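Local coordinates for protein pseudoperoxidase (Leishmania major, PDB 5VIA) that binds a heme b group within a peroxidase-like fold but is classed as a pseudoperoxidase, at residues 155-160 against 181-186. Sequence-based numbering, arbitrary orientation.
With HEM (protoporphyrin IX containing Fe), chain B.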
ATOM      1  N   LEU A 155       7.304   2.289   4.796  1.00 26.89           N
ATOM      2  CA  LEU A 155       6.112   2.159   3.965  1.00 26.80           C
ATOM      3  C   LEU A 155       5.410   0.839   4.235  1.00 26.82           C
ATOM      4  O   LEU A 155       4.196   0.727   4.059  1.00 26.29           O
ATOM      5  CB  LEU A 155       6.524   2.251   2.496  1.00 27.84           C
ATOM      6  CG  LEU A 155       5.594   2.819   1.430  1.00 29.69           C
ATOM      7  CD1 LEU A 155       4.734   4.020   1.907  1.00 27.92           C
ATOM      8  CD2 LEU A 155       6.475   3.214   0.247  1.00 27.69           C
ATOM      9  N   LEU A 156       6.170  -0.164   4.663  1.00 24.64           N
ATOM     10  CA  LEU A 156       5.585  -1.501   4.841  1.00 26.09           C
ATOM     11  C   LEU A 156       4.634  -1.611   6.033  1.00 26.93           C
ATOM     12  O   LEU A 156       3.900  -2.602   6.153  1.00 26.37           O
ATOM     13  CB  LEU A 156       6.670  -2.583   4.844  1.00 27.02           C
ATOM     14  CG  LEU A 156       7.251  -2.871   3.447  1.00 24.76           C
ATOM     15  CD1 LEU A 156       8.413  -3.814   3.530  1.00 27.94           C
ATOM     16  CD2 LEU A 156       6.191  -3.463   2.519  1.00 26.39           C
ATOM     17  N   ALA A 157       4.603  -0.595   6.896  1.00 25.84           N
ATOM     18  CA  ALA A 157       3.628  -0.584   7.991  1.00 26.79           C
ATOM     19  C   ALA A 157       2.196  -0.449   7.496  1.00 25.60           C
ATOM     20  O   ALA A 157       1.258  -0.566   8.299  1.00 25.75           O
ATOM     21  CB  ALA A 157       3.931   0.506   8.976  1.00 28.64           C
ATOM     22  N   CYS A 158       2.008  -0.196   6.197  1.00 25.85           N
ATOM     23  CA  CYS A 158       0.661  -0.291   5.631  1.00 26.11           C
ATOM     24  C   CYS A 158       0.125  -1.708   5.779  1.00 26.82           C
ATOM     25  O   CYS A 158      -1.076  -1.923   5.714  1.00 26.42           O
ATOM     26  CB  CYS A 158       0.619   0.116   4.160  1.00 25.94           C
ATOM     27  SG  CYS A 158       0.884   1.895   3.883  1.00 26.50           S
ATOM     28  N   HIS A 159       1.015  -2.678   5.964  1.00 25.02           N
ATOM     29  CA  HIS A 159       0.581  -4.065   6.209  1.00 26.69           C
ATOM     30  C   HIS A 159      -0.017  -4.277   7.599  1.00 27.83           C
ATOM     31  O   HIS A 159      -0.481  -5.379   7.934  1.00 27.70           O
ATOM     32  CB  HIS A 159       1.746  -5.017   5.989  1.00 25.85           C
ATOM     33  CG  HIS A 159       2.032  -5.284   4.546  1.00 27.36           C
ATOM     34  ND1 HIS A 159       3.114  -6.026   4.124  1.00 28.48           N
ATOM     35  CD2 HIS A 159       1.367  -4.915   3.426  1.00 25.26           C
ATOM     36  CE1 HIS A 159       3.100  -6.111   2.809  1.00 26.49           C
ATOM     37  NE2 HIS A 159       2.056  -5.442   2.364  1.00 26.19           N
ATOM     38  N   SER A 160      -0.016  -3.228   8.415  1.00 31.08           N
ATOM     39  CA  SER A 160      -0.648  -3.324   9.723  1.00 30.58           C
ATOM     40  C   SER A 160      -2.170  -3.176   9.602  1.00 30.03           C
ATOM     41  O   SER A 160      -2.888  -3.415  10.568  1.00 31.39           O
ATOM     42  CB  SER A 160      -0.072  -2.274  10.665  1.00 32.36           C
ATOM     43  OG  SER A 160      -0.453  -0.993  10.227  1.00 34.85           O
ATOM     44  N   TYR A 181      -7.542  -2.448  11.464  1.00 30.30           N
ATOM     45  CA  TYR A 181      -8.080  -1.088  11.441  1.00 30.44           C
ATOM     46  C   TYR A 181      -7.225   0.041  12.024  1.00 31.17           C
ATOM     47  O   TYR A 181      -7.687   1.176  12.059  1.00 31.27           O
ATOM     48  CB  TYR A 181      -9.488  -1.061  12.048  1.00 30.86           C
ATOM     49  CG  TYR A 181     -10.475  -1.937  11.301  1.00 32.60           C
ATOM     50  CD1 TYR A 181     -10.767  -1.701   9.958  1.00 33.10           C
ATOM     51  CD2 TYR A 181     -11.109  -2.996  11.936  1.00 33.08           C
ATOM     52  CE1 TYR A 181     -11.679  -2.498   9.269  1.00 33.77           C
ATOM     53  CE2 TYR A 181     -12.017  -3.789  11.264  1.00 34.27           C
ATOM     54  CZ  TYR A 181     -12.293  -3.539   9.929  1.00 32.62           C
ATOM     55  OH  TYR A 181     -13.195  -4.343   9.260  1.00 34.43           O
ATOM     56  N   THR A 182      -5.989  -0.245  12.443  1.00 29.62           N
ATOM     57  CA  THR A 182      -5.090   0.820  12.930  1.00 28.42           C
ATOM     58  C   THR A 182      -3.748   0.788  12.203  1.00 28.11           C
ATOM     59  O   THR A 182      -3.000  -0.199  12.307  1.00 29.37           O
ATOM     60  CB  THR A 182      -4.866   0.727  14.451  1.00 28.45           C
ATOM     61  OG1 THR A 182      -6.135   0.725  15.119  1.00 29.49           O
ATOM     62  CG2 THR A 182      -4.077   1.905  14.955  1.00 29.11           C
ATOM     63  N   LEU A 183      -3.439   1.852  11.463  1.00 26.41           N
ATOM     64  CA  LEU A 183      -2.177   1.890  10.728  1.00 26.73           C
ATOM     65  C   LEU A 183      -1.106   2.508  11.622  1.00 27.66           C
ATOM     66  O   LEU A 183      -0.979   3.731  11.711  1.00 27.61           O
ATOM     67  CB  LEU A 183      -2.312   2.662   9.411  1.00 26.46           C
ATOM     68  CG  LEU A 183      -1.333   2.331   8.270  1.00 26.09           C
ATOM     69  CD1 LEU A 183      -1.682   3.093   6.991  1.00 25.13           C
ATOM     70  CD2 LEU A 183       0.119   2.604   8.655  1.00 26.47           C
ATOM     71  N   ASN A 184      -0.352   1.649  12.290  1.00 29.85           N
ATOM     72  CA  ASN A 184       0.758   2.097  13.127  1.00 30.52           C
ATOM     73  C   ASN A 184       1.954   1.158  13.010  1.00 29.83           C
ATOM     74  O   ASN A 184       2.018   0.346  12.091  1.00 29.87           O
ATOM     75  CB  ASN A 184       0.317   2.260  14.583  1.00 30.77           C
ATOM     76  CG  ASN A 184      -0.135   0.955  15.207  1.00 32.30           C
ATOM     77  OD1 ASN A 184       0.112  -0.131  14.671  1.00 32.00           O
ATOM     78  ND2 ASN A 184      -0.811   1.054  16.347  1.00 33.71           N
ATOM     79  N   ASN A 185       2.887   1.265  13.950  1.00 28.79           N
ATOM     80  CA  ASN A 185       4.132   0.501  13.875  1.00 29.13           C
ATOM     81  C   ASN A 185       4.026  -0.910  14.455  1.00 31.17           C
ATOM     82  O   ASN A 185       5.039  -1.548  14.737  1.00 29.63           O
ATOM     83  CB  ASN A 185       5.255   1.260  14.584  1.00 28.40           C
ATOM     84  CG  ASN A 185       4.989   1.447  16.058  1.00 31.17           C
ATOM     85  OD1 ASN A 185       3.837   1.468  16.489  1.00 30.06           O
ATOM     86  ND2 ASN A 185       6.054   1.576  16.850  1.00 30.43           N
ATOM     87  N   ARG A 186       2.804  -1.401  14.637  1.00 30.39           N
ATOM     88  CA  ARG A 186       2.629  -2.732  15.208  1.00 31.94           C
ATOM     89  C   ARG A 186       3.197  -3.803  14.272  1.00 28.66           C
ATOM     90  O   ARG A 186       3.656  -4.844  14.720  1.00 31.12           O
ATOM     91  CB  ARG A 186       1.147  -3.001  15.507  1.00 32.67           C
ATOM     92  CG  ARG A 186       0.938  -4.153  16.482  1.00 35.21           C
ATOM     93  CD  ARG A 186      -0.509  -4.250  16.990  1.00 32.88           C
ATOM     94  NE  ARG A 186      -0.755  -5.594  17.515  1.00 35.52           N
ATOM     95  CZ  ARG A 186      -1.064  -6.635  16.747  1.00 33.46           C
ATOM     96  NH1 ARG A 186      -1.179  -6.480  15.435  1.00 30.46           N
ATOM     97  NH2 ARG A 186      -1.248  -7.825  17.288  1.00 36.16           N
TER
HETATM   98  CHA HEM B 500      -2.072  -6.186   1.079  1.00 25.64           C
HETATM   99  CHB HEM B 500       2.215  -8.189  -0.087  1.00 20.37           C
HETATM  100  CHC HEM B 500       3.971  -3.699  -0.669  1.00 21.94           C
HETATM  101  CHD HEM B 500      -0.082  -1.745   1.210  1.00 23.87           C
HETATM  102  C1A HEM B 500      -1.088  -7.081   0.739  1.00 23.55           C
HETATM  103  C2A HEM B 500      -1.302  -8.499   0.557  1.00 21.81           C
HETATM  104  C3A HEM B 500      -0.140  -9.057   0.231  1.00 19.68           C
HETATM  105  C4A HEM B 500       0.876  -8.008   0.201  1.00 19.96           C
HETATM  106  CMA HEM B 500       0.103 -10.550  -0.056  1.00 26.69           C
HETATM  107  CAA HEM B 500      -2.666  -9.216   0.668  1.00 22.76           C
HETATM  108  CBA HEM B 500      -3.383  -8.846  -0.644  1.00 17.79           C
HETATM  109  CGA HEM B 500      -4.769  -9.442  -0.752  1.00 26.20           C
HETATM  110  O1A HEM B 500      -4.884 -10.692  -0.756  1.00 27.38           O
HETATM  111  O2A HEM B 500      -5.756  -8.664  -0.871  1.00 25.36           O
HETATM  112  C1B HEM B 500       3.085  -7.157  -0.379  1.00 24.43           C
HETATM  113  C2B HEM B 500       4.467  -7.270  -0.787  1.00 20.83           C
HETATM  114  C3B HEM B 500       4.965  -6.038  -0.974  1.00 26.03           C
HETATM  115  C4B HEM B 500       3.911  -5.082  -0.642  1.00 26.16           C
HETATM  116  CMB HEM B 500       5.208  -8.597  -1.004  1.00 19.27           C
HETATM  117  CAB HEM B 500       6.423  -5.763  -1.421  1.00 27.17           C
HETATM  118  CBB HEM B 500       6.764  -4.663  -2.102  1.00 22.93           C
HETATM  119  C1C HEM B 500       3.048  -2.777  -0.209  1.00 20.65           C
HETATM  120  C2C HEM B 500       3.219  -1.319  -0.150  1.00 20.54           C
HETATM  121  C3C HEM B 500       2.080  -0.787   0.372  1.00 19.91           C
HETATM  122  C4C HEM B 500       1.172  -1.889   0.657  1.00 21.01           C
HETATM  123  CMC HEM B 500       4.497  -0.578  -0.635  1.00 19.51           C
HETATM  124  CAC HEM B 500       1.639   0.667   0.657  1.00 21.12           C
HETATM  125  CBC HEM B 500       2.343   1.740   0.270  1.00 45.69           C
HETATM  126  C1D HEM B 500      -0.999  -2.754   1.372  1.00 20.90           C
HETATM  127  C2D HEM B 500      -2.324  -2.596   1.934  1.00 20.79           C
HETATM  128  C3D HEM B 500      -2.947  -3.985   1.897  1.00 21.50           C
HETATM  129  C4D HEM B 500      -1.933  -4.841   1.315  1.00 21.37           C
HETATM  130  CMD HEM B 500      -2.973  -1.297   2.460  1.00 22.63           C
HETATM  131  CAD HEM B 500      -4.375  -4.380   2.360  1.00 19.04           C
HETATM  132  CBD HEM B 500      -5.265  -4.153   1.131  1.00 21.88           C
HETATM  133  CGD HEM B 500      -6.701  -4.533   1.402  1.00 27.99           C
HETATM  134  O1D HEM B 500      -7.506  -4.591   0.426  1.00 26.21           O
HETATM  135  O2D HEM B 500      -7.029  -4.780   2.590  1.00 21.51           O
HETATM  136  NA  HEM B 500       0.259  -6.811   0.522  1.00 21.47           N
HETATM  137  NB  HEM B 500       2.781  -5.816  -0.290  1.00 21.70           N
HETATM  138  NC  HEM B 500       1.782  -3.085   0.297  1.00 22.92           N
HETATM  139  ND  HEM B 500      -0.797  -4.090   1.031  1.00 21.48           N
HETATM  140 FE   HEM B 500       0.990  -4.981   0.335  1.00 28.24          FE
HETATM  141  O   HOH W   1      -4.361  -2.605  12.715  1.00 34.31           O
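S160 meets the loop 181-186 through its hydroxyl, which lies 3.4 Å from the backbone N of N184 and accepts a weak, bent hydrogen bond from it. The same OG donates to A157 O at 2.6 Å, nearly in line with the carbonyl (C=O...O angle 171°). With chi1 at 68°, OG sits between the backbone N and the carbonyl carbon and turns back to the carbonyl of A157, three residues earlier, at the start of the 3-10 segment. Serine suits this place because one small hydroxyl serves both segments, donating to its own and accepting weakly from the other. A157 O also accepts from S160 N, and L183 CD2 rests 3.4 Å from it, so this buried oxygen has two donors and an apolar neighbour. L183 CG is anti to the backbone N (chi1 -155°); the branched end of leucine lets one side chain reach both A157 and C158, CD2 over the A157 carbonyl and CD1 4.2 Å from C158 SG. A157, with only a methyl, lets N184 O approach CB to 3.7 Å. A water joins S160 O to T182 N.

On the other side of the 3-10 segment, H159 NE2 binds the heme iron at 2.3 Å, with C60 as the other axial ligand, and C158 SG touches the vinyl carbon CAC. E243 accepts from H159 ND1, a proximal histidine-carboxylate pair that probably makes the imidazole more electron-rich. Further out, the N184 side chain forms an Asx turn with R186 N where helix 186-194 begins. The contact thus joins the segment following helix 149-155 to the start of helix 186-194, with helix 263-279 touching A157 and C158 and helix 33-49 touching C158 and L183.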